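Local coordinates for DUF3809 domain-containing protein (Deinococcus radiodurans, PDB 3NQN) that is of unknown function but binds calcium ions and probably has the helix-grip fold of the Bet v 1-like group, at residues 31-37 against 146-151; 22-26 against 104-108; 65-69 against 80-84. Residue numbers count along the deposited sequence, not the author numbering.

How the contacts relate
In a helix-grip fold, a curved antiparallel sheet wraps round a long C-terminal helix, and this chain shows how contacts far apart in sequence tie its parts together. From the N terminus, helix 18-26 opens contact 2, and the loop after helix 28-31 opens contact 1. The chain then builds the hairpin of contact 3, which closes within ten intervening residues and is nested inside both larger loops. Contact 2 closes when helix 18-26 meets strand 104-114 of the sheet, and contact 1 when the loop meets helix 122-153, so the two cross along the chain. They also touch, with L151 CD2 3.1 Å from F107 CE1. Contact 3 lies apart, its centre about 18 Å from that of contact 1.

Contact 1 (31-37 against 146-151); sequences ALAGVRF and ALPEGL
The long C-terminal helix of a Bet v 1-like helix-grip fold is here covered by the loop that follows the short helices. Residues 31-37 leave helix 28-31 at L32, make a type I turn from L32 to V35 (V35 N to L32 O, 3.2 Å), extend through V35 and R36, and turn at F37, which is left-handed (phi 73°, psi 12°). They run opposite to helical residues 146-151, kinked at P148 because P148 N and E149 N lack bonds to the preceding turn. A146 points at the loop, its CB 3.6 Å from CE2 at the edge of the F37 ring (chi1 m). A water bridges A146 O (3.1 Å) and R36 N (2.7 Å). L147 (chi1 m, chi2 t) brings CD2 within 3.8 Å of CG1 of V35 (chi1 t) and packs on F109 and F111 of the sheet. E149, extended (t, t), forms a salt bridge, OE1 to R36 NH1 3.0 Å; an N-H...O angle of only 121° makes the hydrogen bond weak. At G150 the two backbones come closest, CA to V35 CA 4.0 Å; a CB there would clash with V35 CA. A second water joins G150 O (2.8 Å), A31 O (2.8 Å) and G34 N (2.9 Å). L151 finishes the interface: CD1 lies 3.8 Å from V35 CG2, and CG lies 3.8 Å from A31 O.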
ATOM      1  N   ALA A  31       1.682  23.708  -9.712  1.00 33.32           N
ATOM      2  CA  ALA A  31       2.802  23.133 -10.478  1.00 31.37           C
ATOM      3  C   ALA A  31       2.608  21.658 -10.804  1.00 30.88           C
ATOM      4  O   ALA A  31       2.940  21.230 -11.895  1.00 32.18           O
ATOM      5  CB  ALA A  31       4.133  23.336  -9.710  1.00 30.63           C
ATOM      6  N   LEU A  32       2.081  20.882  -9.858  1.00 33.21           N
ATOM      7  CA  LEU A  32       1.913  19.436 -10.061  1.00 31.95           C
ATOM      8  C   LEU A  32       0.477  18.980 -10.437  1.00 32.74           C
ATOM      9  O   LEU A  32       0.209  17.791 -10.474  1.00 33.26           O
ATOM     10  CB  LEU A  32       2.379  18.678  -8.827  1.00 33.25           C
ATOM     11  CG  LEU A  32       3.801  18.973  -8.345  1.00 38.54           C
ATOM     12  CD1 LEU A  32       4.062  18.249  -7.020  1.00 39.67           C
ATOM     13  CD2 LEU A  32       4.848  18.590  -9.413  1.00 38.83           C
ATOM     14  N   ALA A  33      -0.407  19.914 -10.746  1.00 32.87           N
ATOM     15  CA  ALA A  33      -1.822  19.567 -11.097  1.00 35.91           C
ATOM     16  C   ALA A  33      -1.972  18.459 -12.184  1.00 37.10           C
ATOM     17  O   ALA A  33      -2.781  17.538 -12.033  1.00 37.54           O
ATOM     18  CB  ALA A  33      -2.600  20.832 -11.506  1.00 36.43           C
ATOM     19  N   GLY A  34      -1.171  18.536 -13.242  1.00 35.13           N
ATOM     20  CA  GLY A  34      -1.270  17.591 -14.350  1.00 36.01           C
ATOM     21  C   GLY A  34      -0.168  16.550 -14.406  1.00 33.98           C
ATOM     22  O   GLY A  34      -0.025  15.845 -15.393  1.00 35.17           O
ATOM     23  N   VAL A  35       0.620  16.444 -13.350  1.00 31.11           N
ATOM     24  CA  VAL A  35       1.728  15.485 -13.336  1.00 30.74           C
ATOM     25  C   VAL A  35       1.227  14.046 -13.155  1.00 31.81           C
ATOM     26  O   VAL A  35       0.385  13.779 -12.314  1.00 33.60           O
ATOM     27  CB  VAL A  35       2.747  15.859 -12.270  1.00 31.41           C
ATOM     28  CG1 VAL A  35       3.766  14.750 -12.060  1.00 34.11           C
ATOM     29  CG2 VAL A  35       3.451  17.175 -12.679  1.00 32.81           C
ATOM     30  N   ARG A  36       1.748  13.134 -13.968  1.00 31.84           N
ATOM     31  CA  ARG A  36       1.350  11.737 -13.912  1.00 33.14           C
ATOM     32  C   ARG A  36       2.403  10.903 -13.195  1.00 35.69           C
ATOM     33  O   ARG A  36       3.556  11.339 -13.007  1.00 36.43           O
ATOM     34  CB  ARG A  36       1.163  11.167 -15.330  1.00 32.32           C
ATOM     35  CG  ARG A  36      -0.027  11.747 -16.133  1.00 37.71           C
ATOM     36  CD  ARG A  36       0.236  11.646 -17.642  1.00 45.70           C
ATOM     37  NE  ARG A  36       0.144  10.293 -18.126  1.00 49.32           N
ATOM     38  CZ  ARG A  36       0.845   9.782 -19.139  1.00 45.87           C
ATOM     39  NH1 ARG A  36       1.778  10.491 -19.773  1.00 43.00           N
ATOM     40  NH2 ARG A  36       0.634   8.522 -19.494  1.00 47.33           N
ATOM     41  N   PHE A  37       1.982   9.698 -12.803  1.00 34.64           N
ATOM     42  CA  PHE A  37       2.832   8.680 -12.181  1.00 36.07           C
ATOM     43  C   PHE A  37       3.225   8.994 -10.757  1.00 37.52           C
ATOM     44  O   PHE A  37       4.076   8.315 -10.181  1.00 38.69           O
ATOM     45  CB  PHE A  37       4.046   8.366 -13.055  1.00 37.67           C
ATOM     46  CG  PHE A  37       3.693   8.094 -14.487  1.00 37.38           C
ATOM     47  CD1 PHE A  37       2.920   6.990 -14.825  1.00 43.02           C
ATOM     48  CD2 PHE A  37       4.106   8.959 -15.503  1.00 35.95           C
ATOM     49  CE1 PHE A  37       2.579   6.731 -16.162  1.00 45.54           C
ATOM     50  CE2 PHE A  37       3.773   8.707 -16.829  1.00 38.19           C
ATOM     51  CZ  PHE A  37       3.009   7.591 -17.160  1.00 40.64           C
ATOM     52  N   ALA A 146       8.385  11.850 -17.961  1.00 29.94           N
ATOM     53  CA  ALA A 146       7.075  12.456 -18.228  1.00 30.49           C
ATOM     54  C   ALA A 146       6.890  13.828 -17.556  1.00 28.64           C
ATOM     55  O   ALA A 146       5.920  14.523 -17.835  1.00 27.26           O
ATOM     56  CB  ALA A 146       5.923  11.480 -17.802  1.00 28.91           C
ATOM     57  N   LEU A 147       7.822  14.223 -16.696  1.00 30.43           N
ATOM     58  CA  LEU A 147       7.675  15.484 -15.952  1.00 32.08           C
ATOM     59  C   LEU A 147       7.471  16.731 -16.810  1.00 30.86           C
ATOM     60  O   LEU A 147       6.628  17.549 -16.493  1.00 30.75           O
ATOM     61  CB  LEU A 147       8.835  15.712 -14.965  1.00 31.69           C
ATOM     62  CG  LEU A 147       8.649  15.149 -13.577  1.00 35.09           C
ATOM     63  CD1 LEU A 147       9.897  15.428 -12.718  1.00 37.78           C
ATOM     64  CD2 LEU A 147       7.379  15.723 -12.912  1.00 35.06           C
ATOM     65  N   PRO A 148       8.270  16.903 -17.877  1.00 30.85           N
ATOM     66  CA  PRO A 148       8.040  18.102 -18.686  1.00 29.94           C
ATOM     67  C   PRO A 148       6.598  18.189 -19.227  1.00 32.04           C
ATOM     68  O   PRO A 148       5.994  19.249 -19.197  1.00 31.74           O
ATOM     69  CB  PRO A 148       9.055  17.957 -19.816  1.00 31.06           C
ATOM     70  CG  PRO A 148      10.217  17.191 -19.153  1.00 31.98           C
ATOM     71  CD  PRO A 148       9.535  16.221 -18.224  1.00 32.40           C
ATOM     72  N   GLU A 149       6.083  17.068 -19.712  1.00 32.06           N
ATOM     73  CA  GLU A 149       4.717  16.972 -20.195  1.00 31.84           C
ATOM     74  C   GLU A 149       3.737  17.344 -19.072  1.00 34.15           C
ATOM     75  O   GLU A 149       2.836  18.171 -19.259  1.00 32.36           O
ATOM     76  CB  GLU A 149       4.448  15.529 -20.669  1.00 32.23           C
ATOM     77  CG  GLU A 149       3.039  15.291 -21.241  1.00 35.05           C
ATOM     78  CD  GLU A 149       2.801  13.847 -21.648  1.00 36.12           C
ATOM     79  OE1 GLU A 149       3.229  12.917 -20.907  1.00 39.94           O
ATOM     80  OE2 GLU A 149       2.157  13.637 -22.704  1.00 35.93           O
ATOM     81  N   GLY A 150       3.964  16.773 -17.885  1.00 34.92           N
ATOM     82  CA  GLY A 150       3.109  17.014 -16.724  1.00 33.94           C
ATOM     83  C   GLY A 150       3.105  18.444 -16.247  1.00 35.34           C
ATOM     84  O   GLY A 150       2.050  19.002 -15.983  1.00 33.78           O
ATOM     85  N   LEU A 151       4.283  19.042 -16.094  1.00 33.29           N
ATOM     86  CA  LEU A 151       4.338  20.430 -15.700  1.00 34.94           C
ATOM     87  C   LEU A 151       3.681  21.322 -16.755  1.00 36.03           C
ATOM     88  O   LEU A 151       2.940  22.236 -16.416  1.00 33.60           O
ATOM     89  CB  LEU A 151       5.775  20.893 -15.405  1.00 35.11           C
ATOM     90  CG  LEU A 151       6.160  20.774 -13.922  1.00 39.77           C
ATOM     91  CD1 LEU A 151       6.407  19.324 -13.532  1.00 39.26           C
ATOM     92  CD2 LEU A 151       7.334  21.584 -13.629  1.00 48.28           C
TER
HETATM   93  O   HOH W   1       1.027  20.377 -13.765  1.00 33.68           O
HETATM   94  O   HOH W   2       3.644  13.908 -15.784  1.00 31.41           O

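Contact 2 (22-26 against 104-108); sequences LAFVR and EMAFA
The short helix 18-26 packs on the sheet of the Bet v 1-like helix-grip fold, and residues 22-26 and 104-108 meet through four buried side chains. The helix runs almost along the strand, its axis 10.1 Å from the strand's and 22° from parallel, and the nearest CA atoms, of V25 and M105, are 8.4 Å apart. No hydrogen bond spans the gap. The Met-aromatic contact sets M105, a selenomethionine with chi1 m, chi2 t and chi3 m, obliquely beside the F24 ring (chi1 t): SE is 4.8 Å from the ring centroid and 3.7 Å from F24 CD2. Apolar contacts complete the interface. V25 (chi1 m) points its CG1 between the two strand residues, 3.8 Å from M105 SE and 3.7 Å from F107 CZ. F107 (chi1 m) also brings CZ to the edge of the F24 ring, 4.4 Å from F24 CE2. Around them, F107 meets F10 of strand 5-13, V25 rests on A97 of strand 90-99, and F24 reaches A30 and A31 of helix 28-31.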
ATOM      1  N   LEU A  22       6.396  32.641 -10.637  1.00 37.15           N
ATOM      2  CA  LEU A  22       6.806  32.488  -9.220  1.00 36.43           C
ATOM      3  C   LEU A  22       5.698  31.842  -8.395  1.00 38.04           C
ATOM      4  O   LEU A  22       5.954  30.932  -7.619  1.00 38.50           O
ATOM      5  CB  LEU A  22       7.154  33.845  -8.604  1.00 39.30           C
ATOM      6  CG  LEU A  22       8.585  34.315  -8.612  1.00 45.33           C
ATOM      7  CD1 LEU A  22       8.654  35.774  -8.118  1.00 51.22           C
ATOM      8  CD2 LEU A  22       9.438  33.408  -7.734  1.00 41.93           C
ATOM      9  N   ALA A  23       4.456  32.325  -8.565  1.00 38.07           N
ATOM     10  CA  ALA A  23       3.318  31.792  -7.832  1.00 36.79           C
ATOM     11  C   ALA A  23       3.061  30.333  -8.183  1.00 36.90           C
ATOM     12  O   ALA A  23       2.734  29.519  -7.318  1.00 36.81           O
ATOM     13  CB  ALA A  23       2.052  32.636  -8.110  1.00 39.80           C
ATOM     14  N   PHE A  24       3.185  30.021  -9.461  1.00 35.84           N
ATOM     15  CA  PHE A  24       2.966  28.665  -9.981  1.00 33.65           C
ATOM     16  C   PHE A  24       3.963  27.650  -9.381  1.00 31.29           C
ATOM     17  O   PHE A  24       3.568  26.596  -8.889  1.00 34.25           O
ATOM     18  CB  PHE A  24       3.090  28.710 -11.513  1.00 33.80           C
ATOM     19  CG  PHE A  24       2.970  27.378 -12.188  1.00 33.68           C
ATOM     20  CD1 PHE A  24       1.741  26.879 -12.548  1.00 38.64           C
ATOM     21  CD2 PHE A  24       4.099  26.678 -12.560  1.00 31.21           C
ATOM     22  CE1 PHE A  24       1.637  25.671 -13.214  1.00 34.43           C
ATOM     23  CE2 PHE A  24       3.997  25.470 -13.233  1.00 31.49           C
ATOM     24  CZ  PHE A  24       2.764  24.973 -13.549  1.00 37.39           C
ATOM     25  N   VAL A  25       5.245  27.981  -9.397  1.00 31.61           N
ATOM     26  CA  VAL A  25       6.266  27.052  -8.884  1.00 30.19           C
ATOM     27  C   VAL A  25       6.242  26.932  -7.372  1.00 32.19           C
ATOM     28  O   VAL A  25       6.749  25.945  -6.820  1.00 34.97           O
ATOM     29  CB  VAL A  25       7.724  27.411  -9.372  1.00 29.77           C
ATOM     30  CG1 VAL A  25       7.812  27.346 -10.931  1.00 29.96           C
ATOM     31  CG2 VAL A  25       8.153  28.753  -8.848  1.00 33.68           C
ATOM     32  N   ARG A  26       5.659  27.916  -6.694  1.00 32.72           N
ATOM     33  CA  ARG A  26       5.634  27.917  -5.224  1.00 32.50           C
ATOM     34  C   ARG A  26       4.447  27.195  -4.637  1.00 36.77           C
ATOM     35  O   ARG A  26       4.422  26.954  -3.424  1.00 37.67           O
ATOM     36  CB  ARG A  26       5.691  29.337  -4.681  1.00 32.12           C
ATOM     37  CG  ARG A  26       7.060  29.971  -4.824  1.00 28.59           C
ATOM     38  CD  ARG A  26       7.039  31.421  -4.516  1.00 33.30           C
ATOM     39  NE  ARG A  26       8.387  31.950  -4.354  1.00 36.74           N
ATOM     40  CZ  ARG A  26       8.686  33.246  -4.318  1.00 39.44           C
ATOM     41  NH1 ARG A  26       7.733  34.162  -4.441  1.00 38.69           N
ATOM     42  NH2 ARG A  26       9.942  33.628  -4.155  1.00 39.46           N
ATOM     43  N   GLU A 104      10.039  32.912 -17.734  1.00 34.20           N
ATOM     44  CA  GLU A 104      10.857  31.760 -18.083  0.50 34.17           C
ATOM     45  C   GLU A 104      11.112  30.911 -16.825  1.00 33.63           C
ATOM     46  O   GLU A 104      11.683  31.403 -15.857  1.00 34.82           O
ATOM     47  CB  GLU A 104      12.192  32.233 -18.671  0.50 35.11           C
ATOM     48  CG  GLU A 104      12.067  33.093 -19.950  0.50 36.73           C
ATOM     49  CD  GLU A 104      11.554  32.305 -21.144  0.50 37.79           C
ATOM     50  OE1 GLU A 104      11.572  31.062 -21.083  0.50 37.93           O
ATOM     51  OE2 GLU A 104      11.147  32.929 -22.150  0.50 37.54           O
HETATM   52  N   MSE A 105      10.685  29.654 -16.842  1.00 30.96           N
HETATM   53  CA  MSE A 105      10.889  28.767 -15.701  1.00 30.29           C
HETATM   54  C   MSE A 105      11.910  27.674 -16.013  1.00 29.79           C
HETATM   55  O   MSE A 105      11.989  27.190 -17.136  1.00 31.68           O
HETATM   56  CB  MSE A 105       9.564  28.125 -15.278  1.00 29.23           C
HETATM   57  CG  MSE A 105       8.505  29.148 -14.842  1.00 28.03           C
HETATM   58 SE   MSE A 105       6.842  28.335 -14.423  0.75 23.13          SE
HETATM   59  CE  MSE A 105       6.370  27.500 -16.129  1.00 26.00           C
ATOM     60  N   ALA A 106      12.694  27.321 -15.004  1.00 30.12           N
ATOM     61  CA  ALA A 106      13.665  26.237 -15.087  1.00 26.65           C
ATOM     62  C   ALA A 106      13.328  25.244 -13.995  1.00 28.11           C
ATOM     63  O   ALA A 106      13.070  25.633 -12.845  1.00 27.17           O
ATOM     64  CB  ALA A 106      15.113  26.766 -14.897  1.00 25.72           C
ATOM     65  N   PHE A 107      13.338  23.963 -14.351  1.00 25.79           N
ATOM     66  CA  PHE A 107      13.076  22.892 -13.414  1.00 25.39           C
ATOM     67  C   PHE A 107      14.188  21.858 -13.470  1.00 27.41           C
ATOM     68  O   PHE A 107      14.754  21.604 -14.530  1.00 26.20           O
ATOM     69  CB  PHE A 107      11.758  22.198 -13.773  1.00 27.06           C
ATOM     70  CG  PHE A 107      10.560  23.084 -13.678  1.00 29.16           C
ATOM     71  CD1 PHE A 107       9.854  23.182 -12.492  1.00 28.22           C
ATOM     72  CD2 PHE A 107      10.120  23.816 -14.788  1.00 30.75           C
ATOM     73  CE1 PHE A 107       8.739  24.021 -12.390  1.00 30.05           C
ATOM     74  CE2 PHE A 107       9.012  24.639 -14.698  1.00 25.82           C
ATOM     75  CZ  PHE A 107       8.315  24.742 -13.497  1.00 29.73           C
ATOM     76  N   ALA A 108      14.492  21.282 -12.307  1.00 26.55           N
ATOM     77  CA  ALA A 108      15.354  20.130 -12.184  1.00 27.03           C
ATOM     78  C   ALA A 108      14.741  19.228 -11.100  1.00 26.97           C
ATOM     79  O   ALA A 108      14.409  19.707  -9.993  1.00 26.49           O
ATOM     80  CB  ALA A 108      16.771  20.549 -11.776  1.00 26.42           C
TER

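Contact 3 (65-69 against 80-84); sequences PFRSE and RPLTL
A beta hairpin that begins to open is the theme of residues 65-69 of strand 60-73, and 80-84, which carry the end of strand 76-81 into the loop beyond it; their end-to-end directions are 141° apart, well short of antiparallel. E69 marks the closed part. It forms a hydrogen-bonded pair with R80 (E69 N to R80 O 2.7 Å, R80 N to E69 O 2.9 Å), CA atoms 5.1 Å apart; next to it S68 and P81 make a non-hydrogen-bonded pair, S68 CA and P81 CA 4.1 Å apart. R67 marks the transition. Its O still accepts L82 N at 2.8 Å, but the return link passes through a water, 3.1 Å from R67 N and 2.7 Å from L82 O. The extended R67 side chain (chi1 to chi3 t) leads away to Q47 and a cation-pi contact with W49 on the neighbouring strand. L84 fills the widening gap, its CA 7.5 Å from F66 CA. With chi1 m and chi2 t it reaches back across, placing CD1 3.9 Å from F66 CA and 4.0 Å from P65 CG.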
ATOM      1  N   PRO A  65       6.255   5.027  -1.033  1.00 33.92           N
ATOM      2  CA  PRO A  65       5.900   6.379  -0.686  1.00 33.10           C
ATOM      3  C   PRO A  65       7.079   7.356  -0.783  1.00 31.80           C
ATOM      4  O   PRO A  65       8.250   6.937  -0.850  1.00 30.87           O
ATOM      5  CB  PRO A  65       5.431   6.248   0.761  1.00 34.65           C
ATOM      6  CG  PRO A  65       6.214   5.109   1.297  1.00 33.95           C
ATOM      7  CD  PRO A  65       6.393   4.165   0.159  1.00 35.12           C
ATOM      8  N   PHE A  66       6.745   8.633  -0.877  1.00 32.42           N
ATOM      9  CA  PHE A  66       7.707   9.712  -0.729  1.00 30.98           C
ATOM     10  C   PHE A  66       7.009  10.821   0.016  1.00 32.78           C
ATOM     11  O   PHE A  66       5.770  10.902   0.027  1.00 33.34           O
ATOM     12  CB  PHE A  66       8.208  10.240  -2.074  1.00 30.20           C
ATOM     13  CG  PHE A  66       7.186  11.076  -2.833  1.00 28.39           C
ATOM     14  CD1 PHE A  66       7.098  12.457  -2.627  1.00 32.74           C
ATOM     15  CD2 PHE A  66       6.347  10.493  -3.755  1.00 29.31           C
ATOM     16  CE1 PHE A  66       6.171  13.216  -3.313  1.00 35.18           C
ATOM     17  CE2 PHE A  66       5.412  11.251  -4.435  1.00 31.59           C
ATOM     18  CZ  PHE A  66       5.326  12.620  -4.203  1.00 29.87           C
ATOM     19  N   ARG A  67       7.811  11.661   0.649  1.00 31.35           N
ATOM     20  CA  ARG A  67       7.338  12.838   1.319  1.00 33.50           C
ATOM     21  C   ARG A  67       8.478  13.862   1.257  1.00 30.82           C
ATOM     22  O   ARG A  67       9.638  13.548   1.602  1.00 29.75           O
ATOM     23  CB  ARG A  67       6.970  12.520   2.760  1.00 32.77           C
ATOM     24  CG  ARG A  67       6.156  13.592   3.451  1.00 44.42           C
ATOM     25  CD  ARG A  67       5.605  13.089   4.812  1.00 53.30           C
ATOM     26  NE  ARG A  67       4.575  13.989   5.353  1.00 61.49           N
ATOM     27  CZ  ARG A  67       3.261  13.719   5.406  1.00 62.45           C
ATOM     28  NH1 ARG A  67       2.772  12.556   4.964  1.00 60.80           N
ATOM     29  NH2 ARG A  67       2.430  14.619   5.915  1.00 69.70           N
ATOM     30  N   SER A  68       8.159  15.064   0.816  1.00 30.89           N
ATOM     31  CA  SER A  68       9.154  16.112   0.668  1.00 32.11           C
ATOM     32  C   SER A  68       8.689  17.440   1.277  1.00 32.07           C
ATOM     33  O   SER A  68       7.516  17.783   1.236  1.00 34.81           O
ATOM     34  CB  SER A  68       9.473  16.327  -0.794  1.00 29.83           C
ATOM     35  OG  SER A  68       9.995  15.149  -1.404  1.00 30.74           O
ATOM     36  N   GLU A  69       9.644  18.181   1.806  1.00 32.52           N
ATOM     37  CA  GLU A  69       9.407  19.493   2.387  1.00 32.76           C
ATOM     38  C   GLU A  69       9.398  20.533   1.277  1.00 33.06           C
ATOM     39  O   GLU A  69      10.240  20.489   0.362  1.00 28.69           O
ATOM     40  CB  GLU A  69      10.528  19.802   3.388  1.00 35.51           C
ATOM     41  CG  GLU A  69      10.452  21.166   4.053  1.00 47.93           C
ATOM     42  CD  GLU A  69      11.703  21.481   4.871  1.00 59.82           C
ATOM     43  OE1 GLU A  69      12.680  20.692   4.798  1.00 69.61           O
ATOM     44  OE2 GLU A  69      11.718  22.523   5.566  1.00 64.49           O
ATOM     45  N   ARG A  80      12.538  19.264  -0.880  1.00 31.43           N
ATOM     46  CA  ARG A  80      13.637  18.576  -0.229  1.00 31.98           C
ATOM     47  C   ARG A  80      13.092  17.323   0.473  1.00 30.84           C
ATOM     48  O   ARG A  80      12.192  17.414   1.271  1.00 31.90           O
ATOM     49  CB  ARG A  80      14.323  19.498   0.746  1.00 35.51           C
ATOM     50  CG  ARG A  80      15.050  20.614   0.057  1.00 31.55           C
ATOM     51  CD  ARG A  80      15.764  21.510   1.023  1.00 36.76           C
ATOM     52  NE  ARG A  80      16.314  22.671   0.331  1.00 37.85           N
ATOM     53  CZ  ARG A  80      16.675  23.799   0.931  1.00 49.96           C
ATOM     54  NH1 ARG A  80      16.553  23.931   2.253  1.00 52.58           N
ATOM     55  NH2 ARG A  80      17.161  24.796   0.215  1.00 52.88           N
ATOM     56  N   PRO A  81      13.627  16.138   0.111  1.00 33.15           N
ATOM     57  CA  PRO A  81      13.071  14.856   0.537  1.00 33.54           C
ATOM     58  C   PRO A  81      13.242  14.557   1.997  1.00 33.32           C
ATOM     59  O   PRO A  81      14.251  14.933   2.594  1.00 32.65           O
ATOM     60  CB  PRO A  81      13.873  13.837  -0.291  1.00 34.26           C
ATOM     61  CG  PRO A  81      15.152  14.491  -0.546  1.00 36.36           C
ATOM     62  CD  PRO A  81      14.824  15.953  -0.724  1.00 33.19           C
ATOM     63  N   LEU A  82      12.243  13.904   2.575  1.00 33.21           N
ATOM     64  CA  LEU A  82      12.335  13.430   3.944  1.00 34.85           C
ATOM     65  C   LEU A  82      12.674  11.948   3.936  1.00 34.35           C
ATOM     66  O   LEU A  82      12.267  11.204   3.038  1.00 32.64           O
ATOM     67  CB  LEU A  82      11.035  13.684   4.697  1.00 37.31           C
ATOM     68  CG  LEU A  82      10.650  15.163   4.811  1.00 43.56           C
ATOM     69  CD1 LEU A  82       9.450  15.313   5.707  1.00 52.13           C
ATOM     70  CD2 LEU A  82      11.835  15.994   5.335  1.00 47.08           C
ATOM     71  N   THR A  83      13.450  11.535   4.923  1.00 31.93           N
ATOM     72  CA  THR A  83      13.842  10.153   5.078  1.00 35.07           C
ATOM     73  C   THR A  83      12.664   9.356   5.619  1.00 37.35           C
ATOM     74  O   THR A  83      12.031   9.761   6.599  1.00 40.76           O
ATOM     75  CB  THR A  83      15.011  10.036   6.066  1.00 36.59           C
ATOM     76  OG1 THR A  83      16.097  10.843   5.610  1.00 40.14           O
ATOM     77  CG2 THR A  83      15.483   8.587   6.204  1.00 34.05           C
ATOM     78  N   LEU A  84      12.349   8.241   4.971  1.00 38.06           N
ATOM     79  CA  LEU A  84      11.278   7.360   5.447  1.00 38.47           C
ATOM     80  C   LEU A  84      11.909   6.078   6.026  1.00 42.56           C
ATOM     81  O   LEU A  84      13.116   5.914   5.987  1.00 39.65           O
ATOM     82  CB  LEU A  84      10.265   7.085   4.327  1.00 37.58           C
ATOM     83  CG  LEU A  84       9.647   8.352   3.708  1.00 37.44           C
ATOM     84  CD1 LEU A  84       8.642   7.993   2.623  1.00 37.81           C
ATOM     85  CD2 LEU A  84       8.992   9.221   4.762  1.00 40.56           C
TER
HETATM   86  O   HOH W   3      10.710  10.691   0.869  1.00 32.25           O